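Local coordinates for glycine betaine, L-proline ABC transporter, glycine/betaine/L-proline-binding protein (ProX) (Borrelia burgdorferi, PDB 3TMG) that binds glycine betaine as the substrate-binding component of an ABC transporter, probably delivering it for uptake into the cell, at residues K87-I99 / Y225-I238. Residues are numbered along the deposited sequence; the frame is centred on the assembly and turned at random.
Sequences KFVDLGANYEGTI and YYVFDHFYWSDDLI
L91 lays its two methyl branches on the C-terminal part of helix 222-230: CD2 reaches Y225 near the hydroxyl, 3.5 Å from OH, while CD1 rests on the backbone between F228 and D229. Beside this apolar patch a water donates to both L91 O and D229 OD1, tying the strand's carbonyl to the helix carboxylate. Further along, A93 O lies in the plane of the Y232 ring, at its edge, 3.4 Å from CD2. N94 then meets the chain beyond the helix through its backbone. Its carbonyl oxygen accepts the amide of W233 (N to O 2.9 Å) and also sits over one face of the Y232 ring. CG of N94 lies between the backbone N and the carbonyl carbon (chi1 60°), which sets the amide at 48° to the F231 ring, with CB 3.4 Å from CD2; ND2 is satisfied by T211 and V69, and a water links OD1 to W233 NE1. Y95 swings its CG anti to the backbone N (173°), carrying the ring along W233 O to D235, where OH donates a very short bond of 2.5 Å to OD1, in the ring plane. At E96, a water accepts from the amide and donates to W233 O. Within this periplasmic-binding-protein-type fold, away from the betaine pocket, the corner of strand 88-105, a classic bulge of N94 and Y95 against V209 of strand 207-214, lies on the connection between helices 222-230 and 235-247, whose F231 and W233 pack on helix 26-41.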
ATOM      1  N   LYS A  87      -9.172   0.987  19.390  1.00 33.61           N
ATOM      2  CA  LYS A  87      -8.826   2.400  19.457  1.00 33.11           C
ATOM      3  C   LYS A  87      -8.975   3.145  18.121  1.00 30.68           C
ATOM      4  O   LYS A  87      -8.537   4.276  18.011  1.00 30.62           O
ATOM      5  CB  LYS A  87      -7.390   2.591  19.979  1.00 34.97           C
ATOM      6  CG  LYS A  87      -7.082   1.977  21.332  1.00 38.60           C
ATOM      7  CD  LYS A  87      -7.561   2.860  22.471  1.00 42.68           C
ATOM      8  CE  LYS A  87      -6.894   2.443  23.779  1.00 47.42           C
ATOM      9  NZ  LYS A  87      -5.404   2.424  23.660  1.00 47.90           N
ATOM     10  N   PHE A  88      -9.566   2.530  17.113  1.00 27.52           N
ATOM     11  CA  PHE A  88      -9.862   3.252  15.878  1.00 25.86           C
ATOM     12  C   PHE A  88     -11.179   2.758  15.280  1.00 25.41           C
ATOM     13  O   PHE A  88     -11.762   1.773  15.773  1.00 25.91           O
ATOM     14  CB  PHE A  88      -8.685   3.154  14.871  1.00 24.45           C
ATOM     15  CG  PHE A  88      -8.268   1.738  14.519  1.00 23.77           C
ATOM     16  CD1 PHE A  88      -9.087   0.913  13.751  1.00 23.50           C
ATOM     17  CD2 PHE A  88      -7.025   1.256  14.908  1.00 24.31           C
ATOM     18  CE1 PHE A  88      -8.707  -0.400  13.432  1.00 24.01           C
ATOM     19  CE2 PHE A  88      -6.610  -0.042  14.567  1.00 24.70           C
ATOM     20  CZ  PHE A  88      -7.453  -0.881  13.821  1.00 23.61           C
ATOM     21  N   VAL A  89     -11.674   3.442  14.256  1.00 24.08           N
ATOM     22  CA  VAL A  89     -12.907   2.991  13.581  1.00 24.02           C
ATOM     23  C   VAL A  89     -12.555   2.546  12.166  1.00 21.81           C
ATOM     24  O   VAL A  89     -11.966   3.316  11.418  1.00 20.99           O
ATOM     25  CB  VAL A  89     -13.984   4.101  13.466  1.00 25.18           C
ATOM     26  CG1 VAL A  89     -15.273   3.502  12.920  1.00 25.97           C
ATOM     27  CG2 VAL A  89     -14.270   4.737  14.821  1.00 27.47           C
ATOM     28  N   ASP A  90     -12.923   1.322  11.807  1.00 20.43           N
ATOM     29  CA  ASP A  90     -12.624   0.806  10.482  1.00 18.73           C
ATOM     30  C   ASP A  90     -13.832   1.112   9.603  1.00 18.40           C
ATOM     31  O   ASP A  90     -14.913   0.551   9.839  1.00 18.64           O
ATOM     32  CB  ASP A  90     -12.408  -0.705  10.584  1.00 18.46           C
ATOM     33  CG  ASP A  90     -11.966  -1.351   9.252  1.00 17.95           C
ATOM     34  OD1 ASP A  90     -12.201  -0.781   8.155  1.00 16.99           O
ATOM     35  OD2 ASP A  90     -11.351  -2.457   9.320  1.00 17.94           O
ATOM     36  N   LEU A  91     -13.667   1.967   8.593  1.00 17.26           N
ATOM     37  CA  LEU A  91     -14.843   2.422   7.826  1.00 17.80           C
ATOM     38  C   LEU A  91     -15.220   1.496   6.666  1.00 17.49           C
ATOM     39  O   LEU A  91     -16.284   1.662   6.065  1.00 18.28           O
ATOM     40  CB  LEU A  91     -14.668   3.848   7.324  1.00 17.55           C
ATOM     41  CG  LEU A  91     -14.376   4.904   8.385  1.00 18.18           C
ATOM     42  CD1 LEU A  91     -14.281   6.305   7.769  1.00 18.33           C
ATOM     43  CD2 LEU A  91     -15.403   4.862   9.511  1.00 19.93           C
ATOM     44  N   GLY A  92     -14.368   0.506   6.384  1.00 16.23           N
ATOM     45  CA  GLY A  92     -14.549  -0.369   5.221  1.00 15.22           C
ATOM     46  C   GLY A  92     -13.437  -0.185   4.214  1.00 14.07           C
ATOM     47  O   GLY A  92     -12.449   0.473   4.530  1.00 13.78           O
ATOM     48  N   ALA A  93     -13.602  -0.735   2.998  1.00 13.44           N
ATOM     49  CA  ALA A  93     -12.515  -0.785   2.009  1.00 12.76           C
ATOM     50  C   ALA A  93     -12.567   0.472   1.178  1.00 12.85           C
ATOM     51  O   ALA A  93     -13.661   0.906   0.795  1.00 13.11           O
ATOM     52  CB  ALA A  93     -12.669  -2.011   1.084  1.00 12.27           C
ATOM     53  N   ASN A  94     -11.395   1.037   0.875  1.00 12.34           N
ATOM     54  CA  ASN A  94     -11.322   2.075  -0.180  1.00 12.37           C
ATOM     55  C   ASN A  94     -10.844   1.507  -1.526  1.00 12.19           C
ATOM     56  O   ASN A  94     -10.858   2.209  -2.550  1.00 11.90           O
ATOM     57  CB  ASN A  94     -10.426   3.245   0.257  1.00 12.30           C
ATOM     58  CG  ASN A  94      -9.000   2.825   0.551  1.00 11.98           C
ATOM     59  OD1 ASN A  94      -8.303   2.294  -0.317  1.00 11.74           O
ATOM     60  ND2 ASN A  94      -8.550   3.099   1.770  1.00 11.85           N
ATOM     61  N   TYR A  95     -10.373   0.254  -1.495  1.00 11.49           N
ATOM     62  CA  TYR A  95      -9.850  -0.419  -2.671  1.00 11.75           C
ATOM     63  C   TYR A  95     -10.014  -1.926  -2.419  1.00 11.99           C
ATOM     64  O   TYR A  95      -9.656  -2.415  -1.329  1.00 11.61           O
ATOM     65  CB  TYR A  95      -8.329  -0.086  -2.928  1.00 11.31           C
ATOM     66  CG  TYR A  95      -7.762  -0.945  -4.080  1.00 11.48           C
ATOM     67  CD1 TYR A  95      -7.238  -2.233  -3.834  1.00 11.32           C
ATOM     68  CD2 TYR A  95      -7.824  -0.480  -5.427  1.00 11.92           C
ATOM     69  CE1 TYR A  95      -6.782  -3.046  -4.878  1.00 11.50           C
ATOM     70  CE2 TYR A  95      -7.365  -1.292  -6.478  1.00 12.28           C
ATOM     71  CZ  TYR A  95      -6.874  -2.562  -6.190  1.00 12.11           C
ATOM     72  OH  TYR A  95      -6.398  -3.351  -7.200  1.00 13.10           O
ATOM     73  N   GLU A  96     -10.520  -2.671  -3.407  1.00 12.48           N
ATOM     74  CA  GLU A  96     -10.652  -4.135  -3.272  1.00 12.74           C
ATOM     75  C   GLU A  96      -9.895  -4.851  -4.382  1.00 12.36           C
ATOM     76  O   GLU A  96      -9.928  -4.411  -5.528  1.00 12.36           O
ATOM     77  CB  GLU A  96     -12.134  -4.591  -3.265  1.00 15.05           C
ATOM     78  CG  GLU A  96     -12.891  -3.976  -2.075  1.00 16.68           C
ATOM     79  CD  GLU A  96     -14.307  -4.485  -1.894  1.00 19.98           C
ATOM     80  OE1 GLU A  96     -14.658  -5.523  -2.468  1.00 22.85           O
ATOM     81  OE2 GLU A  96     -15.061  -3.860  -1.114  1.00 20.51           O
ATOM     82  N   GLY A  97      -9.211  -5.950  -4.010  1.00 11.82           N
ATOM     83  CA  GLY A  97      -8.506  -6.792  -4.946  1.00 11.89           C
ATOM     84  C   GLY A  97      -7.006  -6.873  -4.736  1.00 11.60           C
ATOM     85  O   GLY A  97      -6.272  -7.234  -5.680  1.00 12.05           O
ATOM     86  N   THR A  98      -6.537  -6.643  -3.510  1.00 10.67           N
ATOM     87  CA  THR A  98      -5.098  -6.716  -3.261  1.00 10.51           C
ATOM     88  C   THR A  98      -4.626  -8.147  -3.274  1.00 10.90           C
ATOM     89  O   THR A  98      -5.387  -9.043  -2.914  1.00 10.95           O
ATOM     90  CB  THR A  98      -4.643  -6.113  -1.899  1.00 10.24           C
ATOM     91  OG1 THR A  98      -5.185  -6.883  -0.796  1.00 10.54           O
ATOM     92  CG2 THR A  98      -5.098  -4.625  -1.821  1.00  9.91           C
ATOM     93  N   ILE A  99      -3.342  -8.353  -3.595  1.00 10.99           N
ATOM     94  CA  ILE A  99      -2.715  -9.655  -3.340  1.00 11.93           C
ATOM     95  C   ILE A  99      -1.291  -9.313  -2.931  1.00 12.40           C
ATOM     96  O   ILE A  99      -0.682  -8.405  -3.545  1.00 12.60           O
ATOM     97  CB  ILE A  99      -2.663 -10.513  -4.651  1.00 12.79           C
ATOM     98  CG1 ILE A  99      -4.058 -10.821  -5.187  1.00 13.21           C
ATOM     99  CG2 ILE A  99      -1.785 -11.771  -4.499  1.00 13.66           C
ATOM    100  CD1 ILE A  99      -4.040 -11.525  -6.559  1.00 14.64           C
ATOM    101  N   TYR A 225     -14.873  13.208   8.258  1.00 22.02           N
ATOM    102  CA  TYR A 225     -15.354  11.822   8.375  1.00 21.34           C
ATOM    103  C   TYR A 225     -16.009  11.334   7.087  1.00 20.63           C
ATOM    104  O   TYR A 225     -15.703  10.233   6.607  1.00 19.46           O
ATOM    105  CB  TYR A 225     -16.332  11.712   9.545  1.00 22.98           C
ATOM    106  CG  TYR A 225     -16.879  10.324   9.763  1.00 22.88           C
ATOM    107  CD1 TYR A 225     -18.003   9.881   9.064  1.00 23.58           C
ATOM    108  CD2 TYR A 225     -16.260   9.442  10.645  1.00 22.88           C
ATOM    109  CE1 TYR A 225     -18.508   8.587   9.249  1.00 23.90           C
ATOM    110  CE2 TYR A 225     -16.760   8.156  10.849  1.00 22.93           C
ATOM    111  CZ  TYR A 225     -17.890   7.732  10.155  1.00 23.50           C
ATOM    112  OH  TYR A 225     -18.401   6.442  10.323  1.00 24.15           O
ATOM    113  N   TYR A 226     -16.888  12.158   6.523  1.00 21.19           N
ATOM    114  CA  TYR A 226     -17.616  11.813   5.305  1.00 21.09           C
ATOM    115  C   TYR A 226     -16.654  11.502   4.161  1.00 19.58           C
ATOM    116  O   TYR A 226     -16.837  10.507   3.474  1.00 19.17           O
ATOM    117  CB  TYR A 226     -18.573  12.965   4.938  1.00 22.78           C
ATOM    118  CG  TYR A 226     -19.451  12.737   3.727  1.00 23.36           C
ATOM    119  CD1 TYR A 226     -18.899  12.714   2.437  1.00 22.66           C
ATOM    120  CD2 TYR A 226     -20.855  12.573   3.865  1.00 25.11           C
ATOM    121  CE1 TYR A 226     -19.696  12.514   1.327  1.00 23.28           C
ATOM    122  CE2 TYR A 226     -21.665  12.394   2.759  1.00 25.49           C
ATOM    123  CZ  TYR A 226     -21.085  12.386   1.503  1.00 24.82           C
ATOM    124  OH  TYR A 226     -21.898  12.172   0.410  1.00 25.95           O
ATOM    125  N   VAL A 227     -15.606  12.320   3.973  1.00 18.85           N
ATOM    126  CA  VAL A 227     -14.650  12.057   2.901  1.00 17.76           C
ATOM    127  C   VAL A 227     -13.919  10.719   3.139  1.00 16.80           C
ATOM    128  O   VAL A 227     -13.819   9.884   2.226  1.00 15.98           O
ATOM    129  CB  VAL A 227     -13.640  13.204   2.739  1.00 17.59           C
ATOM    130  CG1 VAL A 227     -12.622  12.876   1.670  1.00 16.79           C
ATOM    131  CG2 VAL A 227     -14.381  14.502   2.415  1.00 18.93           C
ATOM    132  N   PHE A 228     -13.413  10.501   4.355  1.00 17.00           N
ATOM    133  CA  PHE A 228     -12.798   9.209   4.664  1.00 16.57           C
ATOM    134  C   PHE A 228     -13.773   8.041   4.406  1.00 17.00           C
ATOM    135  O   PHE A 228     -13.373   6.962   3.902  1.00 16.12           O
ATOM    136  CB  PHE A 228     -12.284   9.161   6.119  1.00 17.15           C
ATOM    137  CG  PHE A 228     -10.991   9.949   6.361  1.00 17.34           C
ATOM    138  CD1 PHE A 228      -9.805   9.601   5.707  1.00 16.76           C
ATOM    139  CD2 PHE A 228     -10.959  10.998   7.267  1.00 18.29           C
ATOM    140  CE1 PHE A 228      -8.614  10.301   5.943  1.00 17.05           C
ATOM    141  CE2 PHE A 228      -9.770  11.719   7.503  1.00 18.65           C
ATOM    142  CZ  PHE A 228      -8.593  11.356   6.854  1.00 17.51           C
ATOM    143  N   ASP A 229     -15.042   8.261   4.741  1.00 18.19           N
ATOM    144  CA  ASP A 229     -16.059   7.205   4.628  1.00 19.15           C
ATOM    145  C   ASP A 229     -16.444   6.920   3.159  1.00 19.02           C
ATOM    146  O   ASP A 229     -16.858   5.803   2.836  1.00 20.56           O
ATOM    147  CB  ASP A 229     -17.286   7.628   5.456  1.00 20.39           C
ATOM    148  CG  ASP A 229     -18.247   6.478   5.747  1.00 21.28           C
ATOM    149  OD1 ASP A 229     -17.856   5.293   5.851  1.00 20.99           O
ATOM    150  OD2 ASP A 229     -19.427   6.782   5.868  1.00 22.70           O
ATOM    151  N   HIS A 230     -16.272   7.897   2.268  1.00 18.71           N
ATOM    152  CA  HIS A 230     -16.674   7.767   0.872  1.00 18.23           C
ATOM    153  C   HIS A 230     -15.558   7.549  -0.108  1.00 16.81           C
ATOM    154  O   HIS A 230     -15.812   7.170  -1.243  1.00 16.87           O
ATOM    155  CB  HIS A 230     -17.540   8.982   0.426  1.00 19.43           C
ATOM    156  CG  HIS A 230     -18.914   9.010   1.060  1.00 21.10           C
ATOM    157  ND1 HIS A 230     -19.123   9.450   2.319  1.00 21.60           N
ATOM    158  CD2 HIS A 230     -20.170   8.632   0.556  1.00 21.92           C
ATOM    159  CE1 HIS A 230     -20.452   9.356   2.600  1.00 23.43           C
ATOM    160  NE2 HIS A 230     -21.073   8.856   1.520  1.00 23.40           N
ATOM    161  N   PHE A 231     -14.301   7.746   0.297  1.00 16.14           N
ATOM    162  CA  PHE A 231     -13.168   7.546  -0.607  1.00 14.87           C
ATOM    163  C   PHE A 231     -13.132   6.083  -1.108  1.00 14.59           C
ATOM    164  O   PHE A 231     -13.062   5.162  -0.307  1.00 14.90           O
ATOM    165  CB  PHE A 231     -11.869   7.876   0.118  1.00 14.21           C
ATOM    166  CG  PHE A 231     -10.629   7.523  -0.665  1.00 13.31           C
ATOM    167  CD1 PHE A 231     -10.380   8.132  -1.882  1.00 13.31           C
ATOM    168  CD2 PHE A 231      -9.722   6.576  -0.176  1.00 12.62           C
ATOM    169  CE1 PHE A 231      -9.227   7.799  -2.608  1.00 13.01           C
ATOM    170  CE2 PHE A 231      -8.556   6.231  -0.900  1.00 12.06           C
ATOM    171  CZ  PHE A 231      -8.318   6.840  -2.104  1.00 12.00           C
ATOM    172  N   TYR A 232     -13.108   5.900  -2.420  1.00 14.18           N
ATOM    173  CA  TYR A 232     -13.067   4.561  -3.005  1.00 14.02           C
ATOM    174  C   TYR A 232     -12.501   4.712  -4.405  1.00 13.71           C
ATOM    175  O   TYR A 232     -12.885   5.641  -5.142  1.00 13.68           O
ATOM    176  CB  TYR A 232     -14.493   3.932  -3.094  1.00 14.70           C
ATOM    177  CG  TYR A 232     -14.408   2.489  -3.506  1.00 14.65           C
ATOM    178  CD1 TYR A 232     -14.379   2.122  -4.873  1.00 14.72           C
ATOM    179  CD2 TYR A 232     -14.241   1.503  -2.533  1.00 14.53           C
ATOM    180  CE1 TYR A 232     -14.247   0.779  -5.240  1.00 14.85           C
ATOM    181  CE2 TYR A 232     -14.099   0.184  -2.864  1.00 14.61           C
ATOM    182  CZ  TYR A 232     -14.109  -0.175  -4.207  1.00 14.97           C
ATOM    183  OH  TYR A 232     -13.938  -1.506  -4.453  1.00 15.59           O
ATOM    184  N   TRP A 233     -11.604   3.818  -4.787  1.00 13.11           N
ATOM    185  CA  TRP A 233     -11.190   3.810  -6.192  1.00 13.93           C
ATOM    186  C   TRP A 233     -10.701   2.456  -6.644  1.00 14.39           C
ATOM    187  O   TRP A 233     -10.637   1.514  -5.830  1.00 14.04           O
ATOM    188  CB  TRP A 233     -10.164   4.929  -6.453  1.00 13.39           C
ATOM    189  CG  TRP A 233      -8.853   4.829  -5.701  1.00 12.91           C
ATOM    190  CD1 TRP A 233      -8.479   3.944  -4.682  1.00 12.42           C
ATOM    191  CD2 TRP A 233      -7.676   5.658  -5.948  1.00 12.76           C
ATOM    192  NE1 TRP A 233      -7.177   4.195  -4.285  1.00 12.33           N
ATOM    193  CE2 TRP A 233      -6.638   5.197  -5.043  1.00 12.17           C
ATOM    194  CE3 TRP A 233      -7.402   6.723  -6.825  1.00 13.88           C
ATOM    195  CZ2 TRP A 233      -5.364   5.768  -5.025  1.00 12.32           C
ATOM    196  CZ3 TRP A 233      -6.127   7.303  -6.800  1.00 13.45           C
ATOM    197  CH2 TRP A 233      -5.134   6.839  -5.912  1.00 13.07           C
ATOM    198  N   SER A 234     -10.311   2.391  -7.931  1.00 14.99           N
ATOM    199  CA  SER A 234     -10.061   1.130  -8.622  0.50 14.83           C
ATOM    200  C   SER A 234      -8.822   1.224  -9.512  1.00 15.04           C
ATOM    201  O   SER A 234      -8.281   2.303  -9.721  1.00 13.95           O
ATOM    202  CB  SER A 234     -11.290   0.745  -9.468  0.50 15.65           C
ATOM    203  OG  SER A 234     -12.463   0.828  -8.696  0.50 15.28           O
ATOM    204  N   ASP A 235      -8.379   0.072 -10.021  1.00 15.27           N
ATOM    205  CA  ASP A 235      -7.171  -0.038 -10.849  1.00 16.08           C
ATOM    206  C   ASP A 235      -7.084   0.990 -11.959  1.00 16.70           C
ATOM    207  O   ASP A 235      -6.003   1.484 -12.259  1.00 16.66           O
ATOM    208  CB  ASP A 235      -7.150  -1.437 -11.526  1.00 16.63           C
ATOM    209  CG  ASP A 235      -6.629  -2.525 -10.585  1.00 17.41           C
ATOM    210  OD1 ASP A 235      -6.420  -2.236  -9.412  1.00 16.18           O
ATOM    211  OD2 ASP A 235      -6.424  -3.684 -11.008  1.00 17.64           O
ATOM    212  N   ASP A 236      -8.196   1.263 -12.640  1.00 17.13           N
ATOM    213  CA  ASP A 236      -8.079   2.177 -13.771  1.00 18.67           C
ATOM    214  C   ASP A 236      -7.711   3.599 -13.364  1.00 17.66           C
ATOM    215  O   ASP A 236      -7.236   4.341 -14.212  1.00 17.41           O
ATOM    216  CB  ASP A 236      -9.321   2.201 -14.623  1.00 21.54           C
ATOM    217  CG  ASP A 236     -10.456   2.824 -13.922  1.00 23.37           C
ATOM    218  OD1 ASP A 236     -10.514   2.797 -12.683  1.00 24.24           O
ATOM    219  OD2 ASP A 236     -11.316   3.352 -14.616  1.00 29.47           O
ATOM    220  N   LEU A 237      -7.935   3.976 -12.090  1.00 16.21           N
ATOM    221  CA  LEU A 237      -7.451   5.288 -11.571  1.00 16.06           C
ATOM    222  C   LEU A 237      -6.070   5.200 -10.887  1.00 15.02           C
ATOM    223  O   LEU A 237      -5.164   6.021 -11.135  1.00 14.22           O
ATOM    224  CB  LEU A 237      -8.469   5.887 -10.584  1.00 16.43           C
ATOM    225  CG  LEU A 237      -9.876   6.075 -11.221  1.00 18.26           C
ATOM    226  CD1 LEU A 237     -10.835   6.706 -10.209  1.00 19.14           C
ATOM    227  CD2 LEU A 237      -9.776   6.949 -12.478  1.00 19.12           C
ATOM    228  N   ILE A 238      -5.904   4.215 -10.015  1.00 14.37           N
ATOM    229  CA  ILE A 238      -4.676   4.150  -9.181  1.00 13.93           C
ATOM    230  C   ILE A 238      -3.458   3.704 -10.004  1.00 13.74           C
ATOM    231  O   ILE A 238      -2.360   4.246  -9.804  1.00 13.30           O
ATOM    232  CB  ILE A 238      -4.875   3.277  -7.891  1.00 14.18           C
ATOM    233  CG1 ILE A 238      -3.624   3.298  -7.008  1.00 14.26           C
ATOM    234  CG2 ILE A 238      -5.118   1.813  -8.247  1.00 14.12           C
ATOM    235  CD1 ILE A 238      -3.797   2.676  -5.605  1.00 15.26           C
TER
HETATM  236  O   HOH W   1     -19.054   3.184   6.996  1.00 22.49           O
HETATM  237  O   HOH W   2      -6.082   2.874  -2.052  1.00 17.73           O
HETATM  238  O   HOH W   3     -11.252  -1.247  -5.903  1.00 11.39           O